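Leucine aminopeptidase 2 (Saccharomyces cerevisiae, PDB 2XQ0) is a zinc-dependent aminopeptidase that preferentially cleaves di- and tripeptides and shows low epoxide hydrolase activity in vitro. Local coordinates at residues T125-L130 with P140-Q145; V39-S44 with S173-V178; G587-V592 with H619-A624; K43-G48 with F118-K123. All coordinates share one frame; numbering follows the deposited sequence.

Overall arrangement
Contacts 1, 2 and 4 belong to the N-terminal domain, and contact 3 to the helical C-terminal domain. Contacts 1 and 3 are buried; contacts 2 and 4 are partly buried and lie farther from the centre of the chain. Contacts 2 and 4 share Lys43 and Ser44, at the turn between strands 28-40 and 45-56. Trp129 of contact 1 packs on Ser44 and ties these three together. Gln128 of contact 1 touches His619 and Pro620 of contact 3. Backbone hydrogen bonds dominate contacts 1 and 4; both have bridging waters, and contact 4 adds a side-chain acceptor, Thr120 OG1. Contact 2 rests on one phenyl ring. Contact 3 combines apolar and sulfur contacts with a bridging water.

Contact 1: T125-L130 with P140-Q145; sequences TALQWL and PYVFSQ
Leu127 to Leu130 pair with Ser144 to Tyr141 as the two strands of a beta hairpin. The strand axes approach to 4.7 Å and run antiparallel at 169°. Gln128-Phe143 and Leu130-Tyr141 are hydrogen-bonded pairs; Leu127-Ser144 and Trp129-Val142 are non-hydrogen-bonded pairs. The bond from Leu130 N to Tyr141 O is 2.7 Å long and straight, at 179°. Gln128 N donates to Phe143 O at 3.0 Å. At the open end Gln145 N donates to Ala126 O, also at 3.0 Å, and a water donates to both Thr125 O and Gln145 O.

Trp129 and Val142 lie side by side and point the same way. Val142 CG2, anti to its backbone N, sits over the indole face, 3.5 Å from the centroid of the six-membered ring of Trp129, in a CH-pi contact. Val142 CB is 3.4 Å from Trp129 CE3. An alanine in place of Trp129 would probably leave Val142 CG2 without its aromatic cover and open a gap against Ser44 and Ile46.

On the other face Gln128 runs extended beside Phe143. Its OE1 comes within 3.2 Å of Phe143 CZ, with amide and ring planes 69° apart. OE1 is hydrogen-bonded to Ser270 OG.

Gln145 is a substrate-binding residue, and its side chain lies about 4 Å from the bound bestatin. Strand 141-144 also pairs with strand 209-211, while Leu127 and Trp129 rest on Ile46 of strand 45-56.

Contact 2: V39-S44 with S173-V178; sequences VSFEKS and SPLPVV
Phe41 turns the edge of its ring to Ser173 and Pro174. Ser173 OG lies near the ring plane, 3.5 Å from Phe41 CE2. Pro174 CG also comes in at the edge, 3.9 Å from Phe41 CD2. The proline and phenyl side chains cross obliquely. Leu175 adds a methyl at the far end of the ring, with its CD1 4.0 Å from Phe41 CZ. Val39 covers one face of the same ring: Val39 CG1, anti to its backbone N (chi1 169°), stands 3.7 Å above the plane of the Phe41 ring, offset toward the rim. Val39 CB also meets Ser173 OG at 4.0 Å.

The contact lies at the ends of strands 28-40 and 165-172, parallel neighbours in the large sheet of the N-terminal domain. Beyond Ser173 the chain leaves that sheet and enters strand 177-179 of the four-stranded sheet. Beyond Ser40 it turns toward strand 45-56.

In that turn Ser40 OG accepts from Lys43 N at 3.1 Å, an ST motif. The bond spans residues 41-43, which have helical backbone angles without the regular helical bonds. No hydrogen bond joins the two segments directly. The polar end of Ser173 is held from outside, by the hydroxyl of Ser211. Phe41 and Leu175 both also pack on Pro140, which precedes strand 141-144.

Contact 3: G587-V592 with H619-A624; sequences GRMKFV and HPICKA
Cys622 and Val592 each place a side-chain atom anti to the backbone N, and these two atoms meet. SG of Cys622 has chi1 177° and CG1 of Val592 has chi1 170°. The distance from Val592 CG1 to Cys622 SG is 3.3 Å, a tight fit. Met589 reaches out toward helix 620-629 and bends at chi3 (-67°), which folds its CE back from the extended line. Its CG packs against the base of the cysteine, with Met589 CG 3.6 Å from Cys622 CB. Farther out, Met589 SD meets the CG2 branch of Ile621 at 4.0 Å, and the two side chains cross at a slant. Cys622 is thus gripped by Met589 at CB and by Val592 at SG.

No direct hydrogen bond spans the segments. A water does so instead: it donates to Gly587 O at 2.9 Å and accepts from His619 N at 2.7 Å. It links the turns just ahead of the two helices. His619 is the N-cap of helix 620-629. Its ND1 accepts from Ile621 N at 3.2 Å, with the donor close to the imidazole plane. Arg588 is the N-cap residue of helix 589-600, and its carbonyl O accepts from both Phe591 N and Val592 N.

Here the first turns of two helices pack together in the helical C-terminal domain of the leukotriene A4 hydrolase type. They lie close to the substrate site: Met589 touches the substrate-binding residue Tyr273 and lies about 7 Å, side chain to ligand, from the bound bestatin.

Contact 4: K43-G48 with F118-K123; sequences KSAISG and FRTTDK
The guanidinium of Arg119 lies beside segment 43-48, with NH2 3.4 Å from Ala45 CB and NH1 3.7 Å from Ser47 CB. The Phe118 ring turns back toward the partner strand and brings its CD1 to 3.7 Å from Gly48 O. Strands 45-56 and 111-120 are antiparallel neighbours in the large sheet of the N-terminal domain. Gly48 and Phe118 form a hydrogen-bonded pair, and Ser47 and Arg119 a non-hydrogen-bonded one. Just before, Ser44 and Ala45 form a G1 beta bulge opposite Ser40.

Thr120 N donates to Ile46 O at 2.8 Å. The return bond uses a side chain: Ile46 N donates to Thr120 OG1 at 2.8 Å and 163°. OG1 sits between the backbone N and the carbonyl carbon (chi1 61°), facing Ile46. A valine in place of Thr120 would probably leave Ile46 N without this acceptor and a bridging water without its donor.

The Lys43 chain crosses Arg119 at about a right angle, with Lys43 CD 3.8 Å from Arg119 NH2. The bridging water accepts from Thr120 OG1 at 2.8 Å and donates to both Ser44 O and Thr121 O.

Contact 1: T125-L130 with P140-Q145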
loop_
_atom_site.group_PDB
_atom_site.type_symbol
_atom_site.label_atom_id
_atom_site.label_comp_id
_atom_site.label_asym_id
_atom_site.label_seq_id
_atom_site.Cartn_x
_atom_site.Cartn_y
_atom_site.Cartn_z
ATOM N N THR A 125 -16.467 -4.042 -6.479
ATOM C CA THR A 125 -15.399 -4.286 -5.508
ATOM C C THR A 125 -14.439 -3.102 -5.409
ATOM O O THR A 125 -13.457 -3.139 -4.662
ATOM C CB THR A 125 -14.583 -5.548 -5.871
ATOM O OG1 THR A 125 -13.948 -5.362 -7.147
ATOM C CG2 THR A 125 -15.492 -6.787 -5.919
ATOM N N ALA A 126 -14.715 -2.049 -6.168
ATOM C CA ALA A 126 -13.792 -0.907 -6.225
ATOM C C ALA A 126 -14.125 0.215 -5.210
ATOM O O ALA A 126 -13.267 1.038 -4.865
ATOM C CB ALA A 126 -13.720 -0.361 -7.650
ATOM N N LEU A 127 -15.357 0.224 -4.697
ATOM C CA LEU A 127 -15.829 1.375 -3.944
ATOM C C LEU A 127 -16.283 1.000 -2.554
ATOM O O LEU A 127 -16.784 -0.106 -2.328
ATOM C CB LEU A 127 -16.991 2.062 -4.686
ATOM C CG LEU A 127 -16.637 2.611 -6.079
ATOM C CD1 LEU A 127 -17.910 2.963 -6.880
ATOM C CD2 LEU A 127 -15.682 3.815 -5.993
ATOM N N GLN A 128 -16.105 1.920 -1.616
ATOM C CA GLN A 128 -16.835 1.838 -0.363
ATOM C C GLN A 128 -17.743 3.073 -0.223
ATOM O O GLN A 128 -17.311 4.209 -0.465
ATOM C CB GLN A 128 -15.915 1.705 0.861
ATOM C CG GLN A 128 -16.751 1.420 2.153
ATOM C CD GLN A 128 -15.962 1.528 3.456
ATOM O OE1 GLN A 128 -14.777 1.862 3.463
ATOM N NE2 GLN A 128 -16.627 1.239 4.570
ATOM N N TRP A 129 -19.005 2.845 0.139
ATOM C CA TRP A 129 -19.957 3.942 0.331
ATOM C C TRP A 129 -20.291 4.062 1.792
ATOM O O TRP A 129 -20.569 3.059 2.440
ATOM C CB TRP A 129 -21.267 3.684 -0.433
ATOM C CG TRP A 129 -21.097 3.529 -1.919
ATOM C CD1 TRP A 129 -20.790 2.391 -2.593
ATOM C CD2 TRP A 129 -21.231 4.559 -2.906
ATOM N NE1 TRP A 129 -20.721 2.644 -3.948
ATOM C CE2 TRP A 129 -20.987 3.969 -4.164
ATOM C CE3 TRP A 129 -21.533 5.925 -2.846
ATOM C CZ2 TRP A 129 -21.038 4.691 -5.352
ATOM C CZ3 TRP A 129 -21.584 6.643 -4.030
ATOM C CH2 TRP A 129 -21.343 6.020 -5.269
ATOM N N LEU A 130 -20.272 5.290 2.306
ATOM C CA LEU A 130 -20.765 5.574 3.646
ATOM C C LEU A 130 -21.953 6.524 3.589
ATOM O O LEU A 130 -21.934 7.496 2.833
ATOM C CB LEU A 130 -19.658 6.193 4.506
ATOM C CG LEU A 130 -18.518 5.256 4.900
ATOM C CD1 LEU A 130 -17.389 5.336 3.893
ATOM C CD2 LEU A 130 -18.004 5.604 6.275
ATOM N N PRO A 140 -22.756 11.785 3.508
ATOM C CA PRO A 140 -22.323 10.536 2.876
ATOM C C PRO A 140 -20.966 10.699 2.199
ATOM O O PRO A 140 -20.502 11.813 2.000
ATOM C CB PRO A 140 -23.407 10.281 1.819
ATOM C CG PRO A 140 -23.899 11.631 1.477
ATOM C CD PRO A 140 -23.860 12.416 2.765
ATOM N N TYR A 141 -20.356 9.587 1.806
ATOM C CA TYR A 141 -18.974 9.608 1.353
ATOM C C TYR A 141 -18.728 8.351 0.560
ATOM O O TYR A 141 -19.328 7.309 0.832
ATOM C CB TYR A 141 -18.052 9.628 2.577
ATOM C CG TYR A 141 -16.579 9.944 2.336
ATOM C CD1 TYR A 141 -15.693 8.959 1.911
ATOM C CD2 TYR A 141 -16.070 11.209 2.606
ATOM C CE1 TYR A 141 -14.349 9.226 1.737
ATOM C CE2 TYR A 141 -14.733 11.490 2.434
ATOM C CZ TYR A 141 -13.874 10.495 1.994
ATOM O OH TYR A 141 -12.540 10.776 1.815
ATOM N N VAL A 142 -17.852 8.442 -0.431
ATOM C CA VAL A 142 -17.456 7.264 -1.174
ATOM C C VAL A 142 -16.000 7.435 -1.580
ATOM O O VAL A 142 -15.544 8.556 -1.814
ATOM C CB VAL A 142 -18.328 7.088 -2.416
ATOM C CG1 VAL A 142 -18.216 8.338 -3.298
ATOM C CG2 VAL A 142 -17.968 5.808 -3.199
ATOM N N PHE A 143 -15.261 6.334 -1.637
ATOM C CA PHE A 143 -13.883 6.389 -2.145
ATOM C C PHE A 143 -13.557 5.083 -2.823
ATOM O O PHE A 143 -14.164 4.057 -2.517
ATOM C CB PHE A 143 -12.881 6.686 -1.023
ATOM C CG PHE A 143 -12.759 5.585 -0.003
ATOM C CD1 PHE A 143 -11.849 4.551 -0.179
ATOM C CD2 PHE A 143 -13.557 5.580 1.125
ATOM C CE1 PHE A 143 -11.755 3.537 0.770
ATOM C CE2 PHE A 143 -13.452 4.591 2.074
ATOM C CZ PHE A 143 -12.560 3.568 1.898
ATOM N N SER A 144 -12.592 5.122 -3.733
ATOM C CA SER A 144 -12.144 3.932 -4.454
ATOM C C SER A 144 -10.812 3.402 -3.948
ATOM O O SER A 144 -10.062 4.081 -3.235
ATOM C CB SER A 144 -11.994 4.275 -5.935
ATOM O OG SER A 144 -10.914 5.179 -6.084
ATOM N N GLN A 145 -10.523 2.164 -4.323
ATOM C CA GLN A 145 -9.217 1.558 -4.119
ATOM C C GLN A 145 -9.130 0.498 -5.217
ATOM O O GLN A 145 -9.856 -0.497 -5.175
ATOM C CB GLN A 145 -9.123 0.909 -2.736
ATOM C CG GLN A 145 -7.985 -0.101 -2.607
ATOM C CD GLN A 145 -6.630 0.534 -2.839
ATOM O OE1 GLN A 145 -6.290 1.532 -2.202
ATOM N NE2 GLN A 145 -5.858 -0.026 -3.765
HETATM O O HOH W 1 -11.833 -1.374 -3.381
#

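Contact 2: V39-S44 with S173-V178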
loop_
_atom_site.group_PDB
_atom_site.type_symbol
_atom_site.label_atom_id
_atom_site.label_comp_id
_atom_site.label_asym_id
_atom_site.label_seq_id
_atom_site.Cartn_x
_atom_site.Cartn_y
_atom_site.Cartn_z
ATOM N N VAL A 39 -21.888 10.517 -9.754
ATOM C CA VAL A 39 -21.925 9.815 -8.482
ATOM C C VAL A 39 -23.301 9.924 -7.846
ATOM O O VAL A 39 -23.782 11.024 -7.600
ATOM C CB VAL A 39 -20.929 10.447 -7.499
ATOM C CG1 VAL A 39 -21.147 9.899 -6.104
ATOM C CG2 VAL A 39 -19.492 10.252 -7.987
ATOM N N SER A 40 -23.919 8.784 -7.559
ATOM C CA SER A 40 -25.233 8.755 -6.936
ATOM C C SER A 40 -25.153 8.070 -5.593
ATOM O O SER A 40 -25.076 6.846 -5.539
ATOM C CB SER A 40 -26.247 8.010 -7.811
ATOM O OG SER A 40 -27.497 7.886 -7.137
ATOM N N PHE A 41 -25.182 8.868 -4.523
ATOM C CA PHE A 41 -25.215 8.364 -3.148
ATOM C C PHE A 41 -26.533 7.667 -2.875
ATOM O O PHE A 41 -26.598 6.709 -2.108
ATOM C CB PHE A 41 -24.981 9.500 -2.138
ATOM C CG PHE A 41 -23.617 10.135 -2.257
ATOM C CD1 PHE A 41 -22.512 9.554 -1.653
ATOM C CD2 PHE A 41 -23.439 11.296 -2.993
ATOM C CE1 PHE A 41 -21.249 10.122 -1.775
ATOM C CE2 PHE A 41 -22.185 11.868 -3.127
ATOM C CZ PHE A 41 -21.087 11.282 -2.513
ATOM N N GLU A 42 -27.583 8.155 -3.514
ATOM C CA GLU A 42 -28.899 7.539 -3.412
ATOM C C GLU A 42 -28.856 6.071 -3.824
ATOM O O GLU A 42 -29.394 5.208 -3.127
ATOM C CB GLU A 42 -29.910 8.288 -4.281
ATOM C CG GLU A 42 -31.328 7.782 -4.130
ATOM C CD GLU A 42 -32.197 8.136 -5.318
ATOM O OE1 GLU A 42 -33.396 7.772 -5.316
ATOM O OE2 GLU A 42 -31.675 8.776 -6.259
ATOM N N LYS A 43 -28.212 5.783 -4.954
ATOM C CA LYS A 43 -28.203 4.426 -5.473
ATOM C C LYS A 43 -26.919 3.691 -5.116
ATOM O O LYS A 43 -26.800 2.493 -5.355
ATOM C CB LYS A 43 -28.408 4.440 -6.987
ATOM C CG LYS A 43 -29.790 4.922 -7.398
ATOM C CD LYS A 43 -29.914 5.078 -8.902
ATOM C CE LYS A 43 -31.376 5.204 -9.325
ATOM N NZ LYS A 43 -32.101 6.243 -8.538
ATOM N N SER A 44 -25.974 4.410 -4.514
ATOM C CA SER A 44 -24.609 3.913 -4.345
ATOM C C SER A 44 -24.072 3.324 -5.649
ATOM O O SER A 44 -23.642 2.172 -5.696
ATOM C CB SER A 44 -24.523 2.888 -3.207
ATOM O OG SER A 44 -24.945 3.466 -1.991
ATOM N N SER A 173 -21.265 15.337 -8.931
ATOM C CA SER A 173 -21.602 14.876 -7.583
ATOM C C SER A 173 -22.270 16.001 -6.805
ATOM O O SER A 173 -21.959 17.169 -7.023
ATOM C CB SER A 173 -20.335 14.438 -6.837
ATOM O OG SER A 173 -20.648 13.921 -5.548
ATOM N N PRO A 174 -23.190 15.661 -5.886
ATOM C CA PRO A 174 -23.746 16.725 -5.041
ATOM C C PRO A 174 -22.801 17.132 -3.919
ATOM O O PRO A 174 -23.161 18.005 -3.142
ATOM C CB PRO A 174 -25.013 16.090 -4.461
ATOM C CG PRO A 174 -24.740 14.624 -4.485
ATOM C CD PRO A 174 -23.879 14.371 -5.690
ATOM N N LEU A 175 -21.628 16.497 -3.833
ATOM C CA LEU A 175 -20.604 16.827 -2.832
ATOM C C LEU A 175 -19.232 16.940 -3.510
ATOM O O LEU A 175 -19.041 16.399 -4.595
ATOM C CB LEU A 175 -20.552 15.743 -1.748
ATOM C CG LEU A 175 -21.775 15.585 -0.834
ATOM C CD1 LEU A 175 -21.714 14.298 -0.025
ATOM C CD2 LEU A 175 -21.909 16.786 0.100
ATOM N N PRO A 176 -18.290 17.656 -2.885
ATOM C CA PRO A 176 -16.917 17.775 -3.406
ATOM C C PRO A 176 -16.279 16.440 -3.872
ATOM O O PRO A 176 -16.531 15.372 -3.317
ATOM C CB PRO A 176 -16.159 18.371 -2.217
ATOM C CG PRO A 176 -17.203 19.282 -1.546
ATOM C CD PRO A 176 -18.515 18.530 -1.709
ATOM N N VAL A 177 -15.473 16.524 -4.919
ATOM C CA VAL A 177 -14.825 15.357 -5.504
ATOM C C VAL A 177 -13.341 15.637 -5.590
ATOM O O VAL A 177 -12.932 16.736 -5.980
ATOM C CB VAL A 177 -15.316 15.072 -6.954
ATOM C CG1 VAL A 177 -14.485 13.958 -7.621
ATOM C CG2 VAL A 177 -16.793 14.727 -6.984
ATOM N N VAL A 178 -12.537 14.654 -5.217
ATOM C CA VAL A 178 -11.132 14.682 -5.590
ATOM C C VAL A 178 -10.830 13.491 -6.494
ATOM O O VAL A 178 -11.533 12.476 -6.460
ATOM C CB VAL A 178 -10.200 14.702 -4.385
ATOM C CG1 VAL A 178 -10.511 15.916 -3.501
ATOM C CG2 VAL A 178 -10.326 13.402 -3.604
#

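Contact 3: G587-V592 with H619-A624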
loop_
_atom_site.group_PDB
_atom_site.type_symbol
_atom_site.label_atom_id
_atom_site.label_comp_id
_atom_site.label_asym_id
_atom_site.label_seq_id
_atom_site.Cartn_x
_atom_site.Cartn_y
_atom_site.Cartn_z
ATOM N N GLY A 587 -10.337 1.324 11.106
ATOM C CA GLY A 587 -10.656 0.428 10.003
ATOM C C GLY A 587 -9.430 -0.071 9.248
ATOM O O GLY A 587 -9.526 -0.948 8.389
ATOM N N ARG A 588 -8.268 0.493 9.561
ATOM C CA ARG A 588 -7.027 0.080 8.908
ATOM C C ARG A 588 -6.750 -1.404 9.153
ATOM O O ARG A 588 -6.636 -1.832 10.297
ATOM C CB ARG A 588 -5.853 0.923 9.413
ATOM C CG ARG A 588 -4.554 0.672 8.664
ATOM C CD ARG A 588 -3.498 1.703 9.030
ATOM N NE ARG A 588 -2.239 1.447 8.342
ATOM C CZ ARG A 588 -1.104 2.084 8.595
ATOM N NH1 ARG A 588 -1.062 3.034 9.517
ATOM N NH2 ARG A 588 -0.007 1.772 7.920
ATOM N N MET A 589 -6.637 -2.185 8.078
ATOM C CA MET A 589 -6.506 -3.638 8.212
ATOM C C MET A 589 -5.400 -4.039 9.171
ATOM O O MET A 589 -5.582 -4.923 10.015
ATOM C CB MET A 589 -6.303 -4.311 6.850
ATOM C CG MET A 589 -7.604 -4.590 6.116
ATOM S SD MET A 589 -7.406 -5.484 4.561
ATOM C CE MET A 589 -6.532 -4.283 3.558
ATOM N N LYS A 590 -4.257 -3.374 9.054
ATOM C CA LYS A 590 -3.098 -3.724 9.879
ATOM C C LYS A 590 -3.416 -3.772 11.379
ATOM O O LYS A 590 -2.759 -4.502 12.124
ATOM C CB LYS A 590 -1.920 -2.780 9.594
ATOM C CG LYS A 590 -1.669 -1.728 10.665
ATOM C CD LYS A 590 -0.510 -0.783 10.308
ATOM C CE LYS A 590 0.854 -1.429 10.491
ATOM N NZ LYS A 590 1.945 -0.408 10.493
ATOM N N PHE A 591 -4.411 -3.003 11.829
ATOM C CA PHE A 591 -4.810 -3.016 13.244
ATOM C C PHE A 591 -6.034 -3.884 13.495
ATOM O O PHE A 591 -6.080 -4.649 14.465
ATOM C CB PHE A 591 -5.088 -1.604 13.770
ATOM C CG PHE A 591 -3.958 -0.639 13.548
ATOM C CD1 PHE A 591 -2.675 -0.949 13.961
ATOM C CD2 PHE A 591 -4.189 0.586 12.932
ATOM C CE1 PHE A 591 -1.639 -0.061 13.753
ATOM C CE2 PHE A 591 -3.151 1.480 12.724
ATOM C CZ PHE A 591 -1.883 1.155 13.132
ATOM N N VAL A 592 -7.018 -3.754 12.607
ATOM C CA VAL A 592 -8.290 -4.464 12.705
ATOM C C VAL A 592 -8.156 -5.991 12.675
ATOM O O VAL A 592 -8.666 -6.673 13.570
ATOM C CB VAL A 592 -9.261 -3.992 11.603
ATOM C CG1 VAL A 592 -10.501 -4.882 11.534
ATOM C CG2 VAL A 592 -9.649 -2.536 11.833
ATOM N N HIS A 619 -14.374 -1.459 5.676
ATOM C CA HIS A 619 -14.309 -1.588 4.215
ATOM C C HIS A 619 -14.652 -3.020 3.850
ATOM O O HIS A 619 -14.356 -3.938 4.620
ATOM C CB HIS A 619 -12.907 -1.239 3.678
ATOM C CG HIS A 619 -12.852 -1.065 2.184
ATOM N ND1 HIS A 619 -12.798 -2.128 1.310
ATOM C CD2 HIS A 619 -12.857 0.050 1.418
ATOM C CE1 HIS A 619 -12.773 -1.678 0.068
ATOM N NE2 HIS A 619 -12.811 -0.359 0.104
ATOM N N PRO A 620 -15.282 -3.223 2.681
ATOM C CA PRO A 620 -15.623 -4.579 2.234
ATOM C C PRO A 620 -14.482 -5.589 2.381
ATOM O O PRO A 620 -14.724 -6.725 2.807
ATOM C CB PRO A 620 -15.934 -4.380 0.754
ATOM C CG PRO A 620 -16.488 -3.017 0.685
ATOM C CD PRO A 620 -15.751 -2.200 1.726
ATOM N N ILE A 621 -13.265 -5.178 2.024
ATOM C CA ILE A 621 -12.097 -6.050 2.094
ATOM C C ILE A 621 -11.801 -6.451 3.525
ATOM O O ILE A 621 -11.686 -7.634 3.844
ATOM C CB ILE A 621 -10.841 -5.351 1.549
ATOM C CG1 ILE A 621 -11.143 -4.620 0.237
ATOM C CG2 ILE A 621 -9.733 -6.369 1.370
ATOM C CD1 ILE A 621 -11.275 -5.516 -0.963
ATOM N N CYS A 622 -11.667 -5.449 4.384
ATOM C CA CYS A 622 -11.427 -5.689 5.800
ATOM C C CYS A 622 -12.546 -6.519 6.453
ATOM O O CYS A 622 -12.267 -7.366 7.302
ATOM C CB CYS A 622 -11.223 -4.365 6.528
ATOM S SG CYS A 622 -11.004 -4.532 8.293
ATOM N N LYS A 623 -13.801 -6.295 6.057
ATOM C CA LYS A 623 -14.897 -7.111 6.587
ATOM C C LYS A 623 -14.747 -8.568 6.144
ATOM O O LYS A 623 -14.971 -9.497 6.932
ATOM C CB LYS A 623 -16.273 -6.564 6.174
ATOM C CG LYS A 623 -17.452 -7.285 6.834
ATOM C CD LYS A 623 -18.801 -6.741 6.352
ATOM C CE LYS A 623 -19.960 -7.631 6.812
ATOM N NZ LYS A 623 -21.247 -7.349 6.086
ATOM N N ALA A 624 -14.359 -8.757 4.883
ATOM C CA ALA A 624 -14.189 -10.088 4.309
ATOM C C ALA A 624 -13.159 -10.886 5.093
ATOM O O ALA A 624 -13.397 -12.021 5.514
ATOM C CB ALA A 624 -13.769 -9.981 2.853
HETATM O O HOH W 2 -12.087 -1.023 6.984
#

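Contact 4: K43-G48 with F118-K123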
loop_
_atom_site.group_PDB
_atom_site.type_symbol
_atom_site.label_atom_id
_atom_site.label_comp_id
_atom_site.label_asym_id
_atom_site.label_seq_id
_atom_site.Cartn_x
_atom_site.Cartn_y
_atom_site.Cartn_z
ATOM N N LYS A 43 -28.212 5.783 -4.954
ATOM C CA LYS A 43 -28.203 4.426 -5.473
ATOM C C LYS A 43 -26.919 3.691 -5.116
ATOM O O LYS A 43 -26.800 2.493 -5.355
ATOM C CB LYS A 43 -28.408 4.440 -6.987
ATOM C CG LYS A 43 -29.790 4.922 -7.398
ATOM C CD LYS A 43 -29.914 5.078 -8.902
ATOM C CE LYS A 43 -31.376 5.204 -9.325
ATOM N NZ LYS A 43 -32.101 6.243 -8.538
ATOM N N SER A 44 -25.974 4.410 -4.514
ATOM C CA SER A 44 -24.609 3.913 -4.345
ATOM C C SER A 44 -24.072 3.324 -5.649
ATOM O O SER A 44 -23.642 2.172 -5.696
ATOM C CB SER A 44 -24.523 2.888 -3.207
ATOM O OG SER A 44 -24.945 3.466 -1.991
ATOM N N ALA A 45 -24.104 4.132 -6.701
ATOM C CA ALA A 45 -23.548 3.752 -7.987
ATOM C C ALA A 45 -22.851 4.927 -8.658
ATOM O O ALA A 45 -23.215 6.087 -8.472
ATOM C CB ALA A 45 -24.647 3.204 -8.906
ATOM N N ILE A 46 -21.829 4.611 -9.433
ATOM C CA ILE A 46 -21.244 5.563 -10.353
ATOM C C ILE A 46 -21.602 5.105 -11.765
ATOM O O ILE A 46 -21.490 3.925 -12.095
ATOM C CB ILE A 46 -19.733 5.674 -10.130
ATOM C CG1 ILE A 46 -19.473 6.374 -8.786
ATOM C CG2 ILE A 46 -19.084 6.477 -11.244
ATOM C CD1 ILE A 46 -18.012 6.536 -8.454
ATOM N N SER A 47 -22.074 6.033 -12.589
ATOM C CA SER A 47 -22.568 5.674 -13.908
ATOM C C SER A 47 -22.027 6.703 -14.874
ATOM O O SER A 47 -21.540 7.745 -14.465
ATOM C CB SER A 47 -24.108 5.681 -13.940
ATOM O OG SER A 47 -24.613 6.965 -13.571
ATOM N N GLY A 48 -22.116 6.419 -16.161
ATOM C CA GLY A 48 -21.686 7.377 -17.153
ATOM C C GLY A 48 -21.016 6.624 -18.260
ATOM O O GLY A 48 -21.454 5.535 -18.642
ATOM N N PHE A 118 -21.943 2.726 -19.031
ATOM C CA PHE A 118 -22.031 1.680 -18.038
ATOM C C PHE A 118 -22.450 2.281 -16.712
ATOM O O PHE A 118 -22.463 3.508 -16.553
ATOM C CB PHE A 118 -20.655 1.014 -17.881
ATOM C CG PHE A 118 -19.631 1.913 -17.261
ATOM C CD1 PHE A 118 -18.947 2.842 -18.030
ATOM C CD2 PHE A 118 -19.374 1.853 -15.907
ATOM C CE1 PHE A 118 -18.016 3.682 -17.453
ATOM C CE2 PHE A 118 -18.460 2.687 -15.334
ATOM C CZ PHE A 118 -17.781 3.613 -16.106
ATOM N N ARG A 119 -22.769 1.408 -15.760
ATOM C CA ARG A 119 -22.885 1.803 -14.367
ATOM C C ARG A 119 -22.277 0.722 -13.467
ATOM O O ARG A 119 -22.234 -0.456 -13.832
ATOM C CB ARG A 119 -24.352 2.056 -13.997
ATOM C CG ARG A 119 -25.255 0.852 -14.201
ATOM C CD ARG A 119 -26.739 1.204 -13.980
ATOM N NE ARG A 119 -26.961 1.639 -12.605
ATOM C CZ ARG A 119 -27.192 2.896 -12.239
ATOM N NH1 ARG A 119 -27.263 3.859 -13.152
ATOM N NH2 ARG A 119 -27.376 3.185 -10.954
ATOM N N THR A 120 -21.799 1.129 -12.294
ATOM C CA THR A 120 -21.377 0.170 -11.289
ATOM C C THR A 120 -22.578 -0.554 -10.672
ATOM O O THR A 120 -23.720 -0.101 -10.776
ATOM C CB THR A 120 -20.500 0.818 -10.198
ATOM O OG1 THR A 120 -21.235 1.849 -9.495
ATOM C CG2 THR A 120 -19.261 1.410 -10.827
ATOM N N THR A 121 -22.329 -1.695 -10.044
ATOM C CA THR A 121 -23.425 -2.446 -9.435
ATOM C C THR A 121 -23.207 -2.610 -7.936
ATOM O O THR A 121 -22.171 -2.200 -7.392
ATOM C CB THR A 121 -23.632 -3.842 -10.096
ATOM O OG1 THR A 121 -22.583 -4.732 -9.701
ATOM C CG2 THR A 121 -23.682 -3.738 -11.621
ATOM N N ASP A 122 -24.197 -3.191 -7.270
ATOM C CA ASP A 122 -24.099 -3.475 -5.844
ATOM C C ASP A 122 -22.912 -4.399 -5.531
ATOM O O ASP A 122 -22.403 -4.392 -4.420
ATOM C CB ASP A 122 -25.392 -4.121 -5.334
ATOM C CG ASP A 122 -26.606 -3.222 -5.506
ATOM O OD1 ASP A 122 -26.432 -2.038 -5.868
ATOM O OD2 ASP A 122 -27.740 -3.701 -5.278
ATOM N N LYS A 123 -22.483 -5.200 -6.505
ATOM C CA LYS A 123 -21.347 -6.110 -6.295
ATOM C C LYS A 123 -19.965 -5.478 -6.559
ATOM O O LYS A 123 -18.926 -6.146 -6.435
ATOM C CB LYS A 123 -21.510 -7.386 -7.129
ATOM C CG LYS A 123 -22.630 -8.302 -6.664
ATOM C CD LYS A 123 -22.272 -9.766 -6.917
ATOM C CE LYS A 123 -23.428 -10.708 -6.608
ATOM N NZ LYS A 123 -24.475 -10.684 -7.672
HETATM O O HOH W 3 -28.569 0.633 -6.113
HETATM O O HOH W 4 -21.906 0.584 -7.106
HETATM O O HOH W 5 -24.948 -0.076 -4.930
#